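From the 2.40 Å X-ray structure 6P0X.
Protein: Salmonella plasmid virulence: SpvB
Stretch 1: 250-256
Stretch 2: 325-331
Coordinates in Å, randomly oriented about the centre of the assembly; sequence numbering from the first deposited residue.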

ATOM      1  N   VAL A 250       8.839 -20.333  -6.690  1.00 56.11           N
ATOM      2  CA  VAL A 250       8.611 -20.736  -5.307  1.00 56.61           C
ATOM      3  C   VAL A 250       9.401 -21.983  -4.945  1.00 57.92           C
ATOM      4  O   VAL A 250       9.146 -22.593  -3.899  1.00 51.03           O
ATOM      5  CB  VAL A 250       7.113 -20.938  -5.023  1.00 46.42           C
ATOM      6  CG1 VAL A 250       6.351 -19.648  -5.264  1.00 39.10           C
ATOM      7  CG2 VAL A 250       6.555 -22.067  -5.882  1.00 43.39           C
ATOM      8  N   ASP A 251      10.349 -22.384  -5.782  1.00 64.49           N
ATOM      9  CA  ASP A 251      11.177 -23.548  -5.493  1.00 62.86           C
ATOM     10  C   ASP A 251      12.135 -23.203  -4.359  1.00 60.67           C
ATOM     11  O   ASP A 251      12.909 -22.245  -4.487  1.00 60.36           O
ATOM     12  CB  ASP A 251      11.946 -23.969  -6.749  1.00 67.37           C
ATOM     13  CG  ASP A 251      12.650 -25.318  -6.601  1.00 70.30           C
ATOM     14  OD1 ASP A 251      12.915 -25.755  -5.462  1.00 69.04           O
ATOM     15  OD2 ASP A 251      12.949 -25.940  -7.644  1.00 69.30           O
ATOM     16  N   PRO A 252      12.110 -23.927  -3.236  1.00 64.90           N
ATOM     17  CA  PRO A 252      13.054 -23.617  -2.150  1.00 62.52           C
ATOM     18  C   PRO A 252      14.501 -23.887  -2.519  1.00 68.33           C
ATOM     19  O   PRO A 252      15.399 -23.384  -1.833  1.00 70.71           O
ATOM     20  CB  PRO A 252      12.588 -24.525  -1.005  1.00 54.84           C
ATOM     21  CG  PRO A 252      11.863 -25.641  -1.680  1.00 54.90           C
ATOM     22  CD  PRO A 252      11.196 -25.025  -2.877  1.00 60.44           C
ATOM     23  N   GLN A 253      14.758 -24.666  -3.572  1.00 69.95           N
ATOM     24  CA  GLN A 253      16.130 -24.944  -3.979  1.00 79.40           C
ATOM     25  C   GLN A 253      16.723 -23.816  -4.816  1.00 78.49           C
ATOM     26  O   GLN A 253      17.939 -23.602  -4.785  1.00 83.19           O
ATOM     27  CB  GLN A 253      16.191 -26.252  -4.771  1.00 82.48           C
ATOM     28  CG  GLN A 253      15.607 -27.457  -4.052  1.00 79.75           C
ATOM     29  CD  GLN A 253      15.683 -28.729  -4.881  1.00 88.55           C
ATOM     30  OE1 GLN A 253      16.513 -28.848  -5.784  1.00 94.36           O
ATOM     31  NE2 GLN A 253      14.814 -29.686  -4.578  1.00 88.57           N
ATOM     32  N   VAL A 254      15.898 -23.089  -5.559  1.00 75.80           N
ATOM     33  CA  VAL A 254      16.359 -22.037  -6.461  1.00 77.48           C
ATOM     34  C   VAL A 254      16.137 -20.688  -5.779  1.00 74.76           C
ATOM     35  O   VAL A 254      14.987 -20.358  -5.453  1.00 73.88           O
ATOM     36  CB  VAL A 254      15.632 -22.099  -7.812  1.00 75.40           C
ATOM     37  CG1 VAL A 254      16.196 -21.060  -8.770  1.00 74.84           C
ATOM     38  CG2 VAL A 254      15.743 -23.496  -8.405  1.00 75.75           C
ATOM     39  N   PRO A 255      17.181 -19.896  -5.552  1.00 70.11           N
ATOM     40  CA  PRO A 255      16.997 -18.571  -4.944  1.00 66.61           C
ATOM     41  C   PRO A 255      16.321 -17.613  -5.909  1.00 67.73           C
ATOM     42  O   PRO A 255      16.602 -17.629  -7.117  1.00 74.23           O
ATOM     43  CB  PRO A 255      18.432 -18.127  -4.633  1.00 63.07           C
ATOM     44  CG  PRO A 255      19.258 -18.830  -5.654  1.00 60.90           C
ATOM     45  CD  PRO A 255      18.597 -20.170  -5.856  1.00 63.83           C
ATOM     46  N   PRO A 256      15.414 -16.771  -5.416  1.00 58.81           N
ATOM     47  CA  PRO A 256      14.714 -15.831  -6.303  1.00 57.86           C
ATOM     48  C   PRO A 256      15.539 -14.587  -6.610  1.00 52.70           C
ATOM     49  O   PRO A 256      16.165 -13.994  -5.729  1.00 44.27           O
ATOM     50  CB  PRO A 256      13.450 -15.472  -5.510  1.00 54.26           C
ATOM     51  CG  PRO A 256      13.763 -15.793  -4.071  1.00 47.31           C
ATOM     52  CD  PRO A 256      14.994 -16.652  -4.009  1.00 47.65           C
TER
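Stretch 2, residues 325-331: ARTLAYE

Stretch 2 enters as the final part of a β-strand, residues 325-328, and continues through Ala329 and Tyr330 without regular structure. Stretch 1 is irregular throughout, its turn at Asp251-Val254 held by a hydrogen bond from Val254 N to Asp251 O (3.3 Å) and by one from Gln253 N to the side-chain OD1 of Asp251 (2.9 Å). The two segments run in the same general sense, with Leu328 nearest Pro252 (7.9 Å between CA atoms) and Tyr330 nearest Pro255 (7.1 Å between CA atoms). At these separations the backbones do not pair, and side chains from stretch 2 bridge the gap.

Ala325 lies out of reach. The CA-to-CB bond of Arg326 points sideways, but its long side chain brings the guanidinium to Pro252, with NH2 3.4 Å from CB of the proline. Thr327, the next residue of the extended strand, makes no contact. Leu328 points toward stretch 1 and, with chi1 in the m well and chi2 near 88°, places CD2 3.9 Å from Pro252 CB and 3.8 Å from Pro252 O. Pro252 is thus touched by both Arg326 and Leu328.

Ala329 again stays clear, and Tyr330, in the m rotamer, points toward stretch 1 and makes the most extensive contact. Its hydroxyl donates a short hydrogen bond to a backbone carbonyl, OH to Pro252 O at 2.5 Å, which fixes the tip of the side chain against the turn. Pro252 O lies near the plane of the ring, at its edge, as does Gln253 O, 4.0 Å from Tyr330 CE2. Pro255 covers one face: its CB stands 4.0 Å from the centroid of the Tyr330 ring and only 13° off the ring normal, a CH-pi contact. Glu331, modelled only to CB, does not reach stretch 1.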

ATOM      1  N   ALA A 325       5.158 -21.819   6.854  1.00 30.90           N
ATOM      2  CA  ALA A 325       6.027 -20.688   6.563  1.00 29.06           C
ATOM      3  C   ALA A 325       7.400 -20.952   7.160  1.00 36.91           C
ATOM      4  O   ALA A 325       7.509 -21.535   8.243  1.00 37.46           O
ATOM      5  CB  ALA A 325       5.453 -19.381   7.112  1.00 27.74           C
ATOM      6  N   ARG A 326       8.443 -20.522   6.450  1.00 32.93           N
ATOM      7  CA  ARG A 326       9.797 -20.605   6.999  1.00 33.54           C
ATOM      8  C   ARG A 326      10.707 -19.625   6.275  1.00 35.70           C
ATOM      9  O   ARG A 326      10.441 -19.239   5.137  1.00 34.87           O
ATOM     10  CB  ARG A 326      10.362 -22.025   6.902  1.00 35.60           C
ATOM     11  CG  ARG A 326       9.936 -22.759   5.656  1.00 46.73           C
ATOM     12  CD  ARG A 326      11.118 -23.196   4.833  1.00 53.10           C
ATOM     13  NE  ARG A 326      10.683 -23.923   3.646  1.00 62.70           N
ATOM     14  CZ  ARG A 326      11.468 -24.713   2.923  1.00 62.63           C
ATOM     15  NH1 ARG A 326      12.737 -24.887   3.268  1.00 54.89           N
ATOM     16  NH2 ARG A 326      10.982 -25.335   1.858  1.00 70.84           N
ATOM     17  N   THR A 327      11.796 -19.235   6.941  1.00 39.25           N
ATOM     18  CA  THR A 327      12.734 -18.259   6.393  1.00 45.30           C
ATOM     19  C   THR A 327      14.028 -18.972   6.016  1.00 59.57           C
ATOM     20  O   THR A 327      14.755 -19.464   6.885  1.00 62.55           O
ATOM     21  CB  THR A 327      13.011 -17.128   7.381  1.00 44.77           C
ATOM     22  OG1 THR A 327      13.493 -17.676   8.613  1.00 60.21           O
ATOM     23  CG2 THR A 327      11.753 -16.317   7.632  1.00 35.60           C
ATOM     24  N   LEU A 328      14.305 -19.013   4.718  1.00 61.96           N
ATOM     25  CA  LEU A 328      15.520 -19.585   4.163  1.00 55.95           C
ATOM     26  C   LEU A 328      16.593 -18.523   3.937  1.00 63.96           C
ATOM     27  O   LEU A 328      16.304 -17.339   3.712  1.00 60.70           O
ATOM     28  CB  LEU A 328      15.225 -20.295   2.838  1.00 55.60           C
ATOM     29  CG  LEU A 328      14.146 -21.382   2.786  1.00 59.80           C
ATOM     30  CD1 LEU A 328      12.781 -20.774   2.499  1.00 57.51           C
ATOM     31  CD2 LEU A 328      14.478 -22.459   1.754  1.00 63.77           C
ATOM     32  N   ALA A 329      17.848 -18.971   4.031  1.00 75.18           N
ATOM     33  CA  ALA A 329      19.038 -18.201   3.696  1.00 78.77           C
ATOM     34  C   ALA A 329      19.861 -19.006   2.697  1.00 84.01           C
ATOM     35  O   ALA A 329      19.895 -20.237   2.757  1.00 89.86           O
ATOM     36  CB  ALA A 329      19.880 -17.871   4.933  1.00 76.87           C
ATOM     37  N   TYR A 330      20.542 -18.313   1.779  1.00 83.52           N
ATOM     38  CA  TYR A 330      21.323 -18.956   0.712  1.00 82.30           C
ATOM     39  C   TYR A 330      22.746 -18.395   0.779  1.00 85.86           C
ATOM     40  O   TYR A 330      23.100 -17.463   0.057  1.00 91.51           O
ATOM     41  CB  TYR A 330      20.696 -18.695  -0.659  1.00 82.99           C
ATOM     42  CG  TYR A 330      19.322 -19.294  -0.838  1.00 82.80           C
ATOM     43  CD1 TYR A 330      18.198 -18.653  -0.334  1.00 75.34           C
ATOM     44  CD2 TYR A 330      19.141 -20.479  -1.542  1.00 83.31           C
ATOM     45  CE1 TYR A 330      16.938 -19.186  -0.493  1.00 76.72           C
ATOM     46  CE2 TYR A 330      17.880 -21.020  -1.713  1.00 81.73           C
ATOM     47  CZ  TYR A 330      16.780 -20.371  -1.186  1.00 83.19           C
ATOM     48  OH  TYR A 330      15.519 -20.906  -1.352  1.00 84.62           O
ATOM     49  N   GLU A 331      23.558 -18.945   1.673  1.00 88.48           N
ATOM     50  CA  GLU A 331      24.941 -18.492   1.828  1.00 95.23           C
ATOM     51  C   GLU A 331      25.969 -19.438   1.217  1.00 97.41           C
ATOM     52  O   GLU A 331      26.062 -20.597   1.613  1.00 97.42           O
ATOM     53  CB  GLU A 331      25.240 -18.273   3.307  1.00 95.19           C
TER